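Local atomic coordinates of family 88 glycosyl hydrolase (Bacteroides thetaiotaomicron, PDB entry 5NOA), a protein that probably acts in the breakdown of complex plant glycans such as arabinogalactan proteins, being classed with hydrolases of unsaturated uronyl sugars but described as a polysaccharide lyase. Residues E50-S54 against G83-N88; Y61-M66 against Y77-S81; M166-T170 against G235-V239. One frame throughout, in Å; residues are numbered along the deposited sequence.

Contact 1. Residues E50-S54 against G83-N88; sequences EHGRS and GWAEHN
Two side-chain donors hold an extended loop against the last turn of a helix: Asn88 ND2 gives a hydrogen bond to Gly52 O (2.9 Å, 164°), and Trp84 NE1 gives one to Arg53 O (3.1 Å, 150°). The general principle is that a connection without regular structure can be fixed by satisfying its carbonyls from a helix beside it. Here the loop joins helices 29-47 and 56-72 of the helical fold, an (alpha/alpha)6 barrel as in other family 88 enzymes. Residues 50-53 are extended, Ser54 turns to phi/psi near -84/-3, and residues 83-87 are helical, Asn88 being the first to leave helical angles. The nearest CA pairs are His51 with Trp84, 5.5 Å apart, and Ser54 with Asn88, 6.0 Å apart. Asn88 (chi1 m) also makes a weak bond from ND2 back to Trp84 O at 3.0 Å, so one amide serves both loop and helix end. Trp84 (chi1 t) extends along the loop, with CZ2 3.7 Å from Ser54 CA, while its rings stack on His62. Arg53 points its CA-to-CB bond away and forms a salt bridge with Glu107. His51 (chi1 m) has the most surface covered, and its ring takes Trp84 CB over its face in a CH-pi contact, 3.9 Å from the centroid. The imidazole also lies so close to Gly83 that a beta carbon there would come within 2.8 Å of His51 NE2; as built, His51 CD2 reaches Gly83 C at 3.5 Å.

Contact 2. Residues Y61-M66 against Y77-S81; sequences YHTGNM and YLEYS
Tyr80 brings its ring up to those of Tyr61 and His62, making a small aromatic cluster in which the rings meet rim to rim. Its plane is almost perpendicular to that of Tyr61 (87°, centroids 6.0 Å apart, CE2 to CE2 3.6 Å between Tyr61 and Tyr80) but tilted only 18° from that of His62 (centroids 5.7 Å apart). The setting is an antiparallel helical hairpin, the repeating unit of an (alpha/alpha)6 barrel: both segments are wholly helical, their axes pass 9.7 Å apart, and they cross at -153°. The register pairs His62 with Ser81 and Asn65 with Tyr77, each with CA atoms 6.4 Å apart. The centre of the interface is polar and built on Ser81. Ser81 OG (chi1 m) lies 2.8 Å from His62 ND1, in a hydrogen bond whose donor may be either, and accepts another from Asn65 ND2, also at 2.8 Å. The same Asn65 ND2 reaches Tyr77 O at 2.8 Å, made possible by chi1 t, which swings the amide over to the other helix. Next to this network, Met66 in an all-m rotamer brings SD to 3.6 Å from Ser81 OG and CE to 4.4 Å from Leu78 CD1. The hydroxyls of Tyr61 and Tyr77 lead on to Asn41 and His38 of helix 29-47. That helix thus covers one part of the hairpin, while helix 120-130 packs on His62 and Leu78, and helix 358-377 touches Tyr61.

Contact 3. Residues M166-T170 against G235-V239; sequences MPVMT and GLAKV
Met166 adopts the mtm rotamer and runs across to helix 226-242, its CE lying 3.5 Å from Gly235 C and 3.9 Å from Leu236 CD2. The glycine leaves the space for this methyl group: a beta carbon on Gly235 would stand only 3.2 Å from Met166 CE. Nearer the backbone, Met166 CB meets Val239 CG2 at 3.5 Å, the valine being held in chi1 t. Pro167 sets its ring, in C-gamma exo pucker, against Lys238, with CG 3.9 Å from Lys238 CB, whereas the end of the lysine leads away. The two helical segments run parallel, at 5°, with axes 8.8 Å apart and the nearest CA atoms, those of Pro167 and Val239, 5.5 Å apart. This co-directional packing is what adjacent inner helices of an (alpha/alpha)6 barrel show, successive ones being joined through an outer helix, here probably helix 180-196. The first helix is kinked near Pro167, where the backbone N atoms of Pro167 and Val168 make no bond to the turn before. Thr170, chi1 p, turns OG1 to a water at 2.8 Å, which in turn donates to Lys238 O at 2.8 Å, and Thr170 CG2 lies 4.1 Å from Val239 CG1.

Contacts 1 and 2 form one continuous region: their centres are 11 Å apart, both use helix 75-87, and they touch where Trp84 CG lies 3.3 Å from His62 NE2. Along the chain, contact 2, between helices 56-72 and 75-87, falls within the span bracketed by the segments of contact 1, and the loop at 50-54 packs on the C-terminal end of helix 75-87. Contact 3 comes later, joining helices 160-176 and 226-242, its centre about 17 Å from that of contact 2 and about 23 Å from that of contact 1; it touches neither. Together they illustrate packing consistent with an (alpha/alpha)6 barrel: antiparallel within a hairpin, parallel between hairpins, with one connecting loop fastened away from the chain's centre.

Contact 1. Residues E50-S54 against G83-N88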
loop_
_atom_site.group_PDB
_atom_site.type_symbol
_atom_site.label_atom_id
_atom_site.label_comp_id
_atom_site.label_asym_id
_atom_site.label_seq_id
_atom_site.Cartn_x
_atom_site.Cartn_y
_atom_site.Cartn_z
ATOM N N GLU A 50 -12.100 -19.615 -0.174
ATOM C CA GLU A 50 -13.018 -19.039 -1.150
ATOM C C GLU A 50 -12.689 -17.576 -1.397
ATOM O O GLU A 50 -12.391 -16.807 -0.480
ATOM C CB GLU A 50 -14.454 -19.210 -0.703
ATOM C CG GLU A 50 -14.874 -20.683 -0.619
ATOM C CD GLU A 50 -16.380 -20.865 -0.425
ATOM O OE1 GLU A 50 -16.927 -20.398 0.604
ATOM O OE2 GLU A 50 -17.027 -21.484 -1.303
ATOM N N HIS A 51 -12.758 -17.179 -2.658
ATOM C CA HIS A 51 -12.474 -15.821 -3.058
ATOM C C HIS A 51 -13.692 -14.934 -2.949
ATOM O O HIS A 51 -14.822 -15.324 -3.226
ATOM C CB HIS A 51 -11.985 -15.810 -4.483
ATOM C CG HIS A 51 -10.706 -16.546 -4.648
ATOM N ND1 HIS A 51 -9.553 -16.155 -4.008
ATOM C CD2 HIS A 51 -10.403 -17.678 -5.331
ATOM C CE1 HIS A 51 -8.595 -17.019 -4.279
ATOM N NE2 HIS A 51 -9.081 -17.943 -5.088
ATOM N N GLY A 52 -13.418 -13.673 -2.623
ATOM C CA GLY A 52 -14.418 -12.627 -2.571
ATOM C C GLY A 52 -14.175 -11.564 -3.601
ATOM O O GLY A 52 -13.436 -11.755 -4.549
ATOM N N ARG A 53 -14.806 -10.419 -3.380
ATOM C CA ARG A 53 -14.881 -9.391 -4.395
ATOM C C ARG A 53 -13.533 -8.705 -4.633
ATOM O O ARG A 53 -12.553 -8.871 -3.877
ATOM C CB ARG A 53 -15.989 -8.397 -4.061
ATOM C CG ARG A 53 -15.772 -7.615 -2.784
ATOM C CD ARG A 53 -16.920 -6.644 -2.555
ATOM N NE ARG A 53 -16.720 -5.949 -1.307
ATOM C CZ ARG A 53 -17.605 -5.113 -0.774
ATOM N NH1 ARG A 53 -18.751 -4.854 -1.393
ATOM N NH2 ARG A 53 -17.321 -4.574 0.376
ATOM N N SER A 54 -13.568 -7.868 -5.666
ATOM C CA SER A 54 -12.363 -7.195 -6.175
ATOM C C SER A 54 -11.995 -5.922 -5.417
ATOM O O SER A 54 -10.968 -5.325 -5.723
ATOM C CB SER A 54 -12.591 -6.839 -7.664
ATOM O OG SER A 54 -13.483 -5.710 -7.751
ATOM N N GLY A 83 -7.076 -17.372 -9.199
ATOM C CA GLY A 83 -8.438 -17.763 -8.851
ATOM C C GLY A 83 -9.301 -16.576 -8.475
ATOM O O GLY A 83 -10.473 -16.483 -8.857
ATOM N N TRP A 84 -8.704 -15.631 -7.757
ATOM C CA TRP A 84 -9.427 -14.415 -7.383
ATOM C C TRP A 84 -9.740 -13.554 -8.578
ATOM O O TRP A 84 -10.842 -13.040 -8.700
ATOM C CB TRP A 84 -8.631 -13.668 -6.328
ATOM C CG TRP A 84 -9.144 -12.335 -5.919
ATOM C CD1 TRP A 84 -10.148 -12.072 -5.039
ATOM C CD2 TRP A 84 -8.617 -11.073 -6.285
ATOM N NE1 TRP A 84 -10.265 -10.724 -4.817
ATOM C CE2 TRP A 84 -9.325 -10.086 -5.566
ATOM C CE3 TRP A 84 -7.571 -10.672 -7.106
ATOM C CZ2 TRP A 84 -9.037 -8.734 -5.680
ATOM C CZ3 TRP A 84 -7.310 -9.328 -7.241
ATOM C CH2 TRP A 84 -8.011 -8.384 -6.511
ATOM N N ALA A 85 -8.780 -13.433 -9.480
ATOM C CA ALA A 85 -8.990 -12.627 -10.693
ATOM C C ALA A 85 -10.096 -13.214 -11.552
ATOM O O ALA A 85 -10.952 -12.482 -12.044
ATOM C CB ALA A 85 -7.685 -12.485 -11.487
ATOM N N GLU A 86 -10.084 -14.540 -11.699
ATOM C CA GLU A 86 -11.109 -15.239 -12.470
ATOM C C GLU A 86 -12.484 -15.081 -11.808
ATOM O O GLU A 86 -13.486 -14.806 -12.494
ATOM C CB GLU A 86 -10.779 -16.724 -12.610
ATOM C CG GLU A 86 -9.566 -17.001 -13.516
ATOM C CD GLU A 86 -9.778 -16.835 -15.032
ATOM O OE1 GLU A 86 -10.869 -16.431 -15.501
ATOM O OE2 GLU A 86 -8.809 -17.125 -15.773
ATOM N N HIS A 87 -12.532 -15.196 -10.483
ATOM C CA HIS A 87 -13.774 -15.061 -9.741
ATOM C C HIS A 87 -14.395 -13.674 -10.012
ATOM O O HIS A 87 -15.611 -13.537 -10.177
ATOM C CB HIS A 87 -13.519 -15.201 -8.256
ATOM C CG HIS A 87 -14.711 -14.950 -7.403
ATOM N ND1 HIS A 87 -15.734 -15.864 -7.271
ATOM C CD2 HIS A 87 -15.037 -13.907 -6.615
ATOM C CE1 HIS A 87 -16.642 -15.378 -6.436
ATOM N NE2 HIS A 87 -16.243 -14.185 -6.034
ATOM N N ASN A 88 -13.550 -12.651 -10.115
ATOM C CA ASN A 88 -13.950 -11.265 -10.327
ATOM C C ASN A 88 -13.994 -10.856 -11.798
ATOM O O ASN A 88 -14.192 -9.690 -12.096
ATOM C CB ASN A 88 -13.072 -10.356 -9.477
ATOM C CG ASN A 88 -13.413 -10.481 -8.011
ATOM O OD1 ASN A 88 -14.520 -10.152 -7.614
ATOM N ND2 ASN A 88 -12.491 -11.001 -7.210
#

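Contact 2. Residues Y61-M66 against Y77-S81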
loop_
_atom_site.group_PDB
_atom_site.type_symbol
_atom_site.label_atom_id
_atom_site.label_comp_id
_atom_site.label_asym_id
_atom_site.label_seq_id
_atom_site.Cartn_x
_atom_site.Cartn_y
_atom_site.Cartn_z
ATOM N N TYR A 61 -4.539 -7.335 -0.124
ATOM C CA TYR A 61 -3.954 -8.635 0.167
ATOM C C TYR A 61 -3.254 -9.172 -1.079
ATOM O O TYR A 61 -2.110 -9.635 -1.003
ATOM C CB TYR A 61 -4.997 -9.657 0.692
ATOM C CG TYR A 61 -4.412 -11.034 0.627
ATOM C CD1 TYR A 61 -3.454 -11.465 1.537
ATOM C CD2 TYR A 61 -4.672 -11.863 -0.456
ATOM C CE1 TYR A 61 -2.796 -12.682 1.384
ATOM C CE2 TYR A 61 -4.034 -13.071 -0.597
ATOM C CZ TYR A 61 -3.089 -13.474 0.305
ATOM O OH TYR A 61 -2.436 -14.683 0.103
ATOM N N HIS A 62 -3.929 -9.131 -2.225
ATOM C CA HIS A 62 -3.361 -9.711 -3.431
ATOM C C HIS A 62 -2.083 -9.026 -3.873
ATOM O O HIS A 62 -1.202 -9.688 -4.422
ATOM C CB HIS A 62 -4.411 -9.826 -4.544
ATOM C CG HIS A 62 -5.317 -10.988 -4.322
ATOM N ND1 HIS A 62 -4.938 -12.277 -4.652
ATOM C CD2 HIS A 62 -6.508 -11.070 -3.669
ATOM C CE1 HIS A 62 -5.878 -13.095 -4.211
ATOM N NE2 HIS A 62 -6.842 -12.400 -3.622
ATOM N N THR A 63 -1.941 -7.724 -3.600
ATOM C CA THR A 63 -0.677 -7.080 -3.899
ATOM C C THR A 63 0.459 -7.715 -3.083
ATOM O O THR A 63 1.585 -7.851 -3.582
ATOM C CB THR A 63 -0.683 -5.553 -3.796
ATOM O OG1 THR A 63 -0.779 -5.119 -2.431
ATOM C CG2 THR A 63 -1.738 -4.933 -4.609
ATOM N N GLY A 64 0.176 -8.089 -1.847
ATOM C CA GLY A 64 1.141 -8.775 -1.032
ATOM C C GLY A 64 1.398 -10.208 -1.457
ATOM O O GLY A 64 2.539 -10.701 -1.413
ATOM N N ASN A 65 0.338 -10.928 -1.820
ATOM C CA ASN A 65 0.500 -12.289 -2.327
ATOM C C ASN A 65 1.372 -12.310 -3.591
ATOM O O ASN A 65 2.242 -13.168 -3.729
ATOM C CB ASN A 65 -0.860 -12.908 -2.601
ATOM C CG ASN A 65 -0.743 -14.353 -3.047
ATOM O OD1 ASN A 65 -0.111 -15.160 -2.365
ATOM N ND2 ASN A 65 -1.333 -14.682 -4.196
ATOM N N MET A 66 1.116 -11.362 -4.492
ATOM C CA MET A 66 1.921 -11.270 -5.680
ATOM C C MET A 66 3.368 -10.997 -5.348
ATOM O O MET A 66 4.269 -11.620 -5.949
ATOM C CB MET A 66 1.372 -10.265 -6.675
ATOM C CG MET A 66 0.068 -10.712 -7.331
ATOM S SD MET A 66 0.043 -12.362 -8.099
ATOM C CE MET A 66 1.279 -12.204 -9.373
ATOM N N TYR A 77 0.791 -19.717 -4.685
ATOM C CA TYR A 77 0.488 -18.304 -4.553
ATOM C C TYR A 77 -0.036 -17.715 -5.830
ATOM O O TYR A 77 -1.009 -16.983 -5.838
ATOM C CB TYR A 77 1.702 -17.521 -4.019
ATOM C CG TYR A 77 2.198 -17.970 -2.645
ATOM C CD1 TYR A 77 1.439 -18.747 -1.802
ATOM C CD2 TYR A 77 3.429 -17.559 -2.190
ATOM C CE1 TYR A 77 1.903 -19.145 -0.559
ATOM C CE2 TYR A 77 3.921 -17.937 -0.948
ATOM C CZ TYR A 77 3.158 -18.739 -0.129
ATOM O OH TYR A 77 3.647 -19.143 1.087
ATOM N N LEU A 78 0.601 -18.077 -6.933
ATOM C CA LEU A 78 0.114 -17.619 -8.243
ATOM C C LEU A 78 -1.304 -18.109 -8.499
ATOM O O LEU A 78 -2.171 -17.356 -8.927
ATOM C CB LEU A 78 1.052 -18.088 -9.343
ATOM C CG LEU A 78 0.635 -17.726 -10.772
ATOM C CD1 LEU A 78 0.510 -16.215 -10.921
ATOM C CD2 LEU A 78 1.643 -18.283 -11.758
ATOM N N GLU A 79 -1.538 -19.379 -8.194
ATOM C CA GLU A 79 -2.853 -19.937 -8.386
ATOM C C GLU A 79 -3.931 -19.235 -7.570
ATOM O O GLU A 79 -5.056 -19.058 -8.038
ATOM C CB GLU A 79 -2.844 -21.447 -8.142
ATOM C CG GLU A 79 -2.034 -22.193 -9.216
ATOM C CD GLU A 79 -2.321 -21.754 -10.669
ATOM O OE1 GLU A 79 -3.491 -21.909 -11.104
ATOM O OE2 GLU A 79 -1.373 -21.260 -11.384
ATOM N N TYR A 80 -3.596 -18.812 -6.362
ATOM C CA TYR A 80 -4.552 -18.145 -5.501
ATOM C C TYR A 80 -4.979 -16.798 -6.066
ATOM O O TYR A 80 -6.159 -16.483 -6.092
ATOM C CB TYR A 80 -3.939 -17.990 -4.107
ATOM C CG TYR A 80 -4.937 -17.633 -3.033
ATOM C CD1 TYR A 80 -5.730 -18.587 -2.446
ATOM C CD2 TYR A 80 -5.047 -16.322 -2.564
ATOM C CE1 TYR A 80 -6.640 -18.280 -1.470
ATOM C CE2 TYR A 80 -5.936 -16.010 -1.571
ATOM C CZ TYR A 80 -6.713 -16.990 -1.020
ATOM O OH TYR A 80 -7.594 -16.652 -0.005
ATOM N N SER A 81 -3.999 -16.007 -6.536
ATOM C CA SER A 81 -4.362 -14.736 -7.183
ATOM C C SER A 81 -5.100 -14.927 -8.527
ATOM O O SER A 81 -6.029 -14.173 -8.839
ATOM C CB SER A 81 -3.171 -13.808 -7.336
ATOM O OG SER A 81 -2.804 -13.241 -6.107
#

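Contact 3. Residues M166-T170 against G235-V239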
loop_
_atom_site.group_PDB
_atom_site.type_symbol
_atom_site.label_atom_id
_atom_site.label_comp_id
_atom_site.label_asym_id
_atom_site.label_seq_id
_atom_site.Cartn_x
_atom_site.Cartn_y
_atom_site.Cartn_z
ATOM N N MET A 166 -1.804 4.735 -7.991
ATOM C CA MET A 166 -0.556 5.140 -8.646
ATOM C C MET A 166 0.127 3.986 -9.338
ATOM O O MET A 166 0.559 4.151 -10.468
ATOM C CB MET A 166 0.407 5.826 -7.698
ATOM C CG MET A 166 -0.065 7.162 -7.170
ATOM S SD MET A 166 1.195 8.125 -6.329
ATOM C CE MET A 166 1.760 6.972 -5.098
ATOM N N PRO A 167 0.244 2.806 -8.699
ATOM C CA PRO A 167 0.920 1.689 -9.384
ATOM C C PRO A 167 0.144 1.114 -10.551
ATOM O O PRO A 167 0.742 0.480 -11.431
ATOM C CB PRO A 167 1.144 0.655 -8.271
ATOM C CG PRO A 167 0.971 1.456 -6.992
ATOM C CD PRO A 167 -0.098 2.442 -7.321
ATOM N N VAL A 168 -1.162 1.359 -10.629
ATOM C CA VAL A 168 -1.920 1.016 -11.827
ATOM C C VAL A 168 -1.389 1.794 -13.015
ATOM O O VAL A 168 -1.237 1.266 -14.112
ATOM C CB VAL A 168 -3.427 1.298 -11.645
ATOM C CG1 VAL A 168 -4.200 1.073 -12.959
ATOM C CG2 VAL A 168 -4.024 0.398 -10.577
ATOM N N MET A 169 -1.094 3.064 -12.778
ATOM C CA MET A 169 -0.630 3.942 -13.861
ATOM C C MET A 169 0.704 3.487 -14.408
ATOM O O MET A 169 0.913 3.411 -15.622
ATOM C CB MET A 169 -0.560 5.390 -13.394
ATOM C CG MET A 169 -1.829 5.925 -12.727
ATOM S SD MET A 169 -3.323 5.843 -13.720
ATOM C CE MET A 169 -3.196 7.393 -14.607
ATOM N N THR A 170 1.628 3.154 -13.503
ATOM C CA THR A 170 2.950 2.718 -13.940
ATOM C C THR A 170 2.886 1.322 -14.572
ATOM O O THR A 170 3.581 1.062 -15.568
ATOM C CB THR A 170 3.960 2.781 -12.792
ATOM O OG1 THR A 170 3.430 2.152 -11.635
ATOM C CG2 THR A 170 4.315 4.199 -12.417
ATOM N N GLY A 235 3.063 3.290 -1.825
ATOM C CA GLY A 235 2.680 3.602 -3.181
ATOM C C GLY A 235 3.741 4.307 -3.978
ATOM O O GLY A 235 3.975 3.989 -5.142
ATOM N N LEU A 236 4.412 5.267 -3.354
ATOM C CA LEU A 236 5.508 5.942 -3.994
ATOM C C LEU A 236 6.665 4.982 -4.290
ATOM O O LEU A 236 7.289 5.077 -5.352
ATOM C CB LEU A 236 5.990 7.128 -3.176
ATOM C CG LEU A 236 5.078 8.338 -3.180
ATOM C CD1 LEU A 236 5.473 9.332 -2.093
ATOM C CD2 LEU A 236 5.028 8.994 -4.552
ATOM N N ALA A 237 6.953 4.054 -3.391
ATOM C CA ALA A 237 7.963 3.035 -3.672
ATOM C C ALA A 237 7.584 2.241 -4.904
ATOM O O ALA A 237 8.414 2.032 -5.773
ATOM C CB ALA A 237 8.151 2.148 -2.450
ATOM N N LYS A 238 6.334 1.821 -5.006
ATOM C CA LYS A 238 5.922 1.050 -6.183
ATOM C C LYS A 238 5.983 1.860 -7.474
ATOM O O LYS A 238 6.358 1.324 -8.524
ATOM C CB LYS A 238 4.546 0.478 -5.939
ATOM C CG LYS A 238 4.585 -0.672 -4.955
ATOM C CD LYS A 238 3.213 -1.088 -4.544
ATOM C CE LYS A 238 2.558 -2.020 -5.486
ATOM N NZ LYS A 238 3.212 -3.357 -5.585
ATOM N N VAL A 239 5.680 3.152 -7.402
ATOM C CA VAL A 239 5.838 4.027 -8.573
ATOM C C VAL A 239 7.299 4.048 -8.992
ATOM O O VAL A 239 7.614 3.855 -10.193
ATOM C CB VAL A 239 5.335 5.452 -8.299
ATOM C CG1 VAL A 239 5.835 6.442 -9.333
ATOM C CG2 VAL A 239 3.830 5.483 -8.252
HETATM O O HOH W 1 4.419 0.029 -10.148
#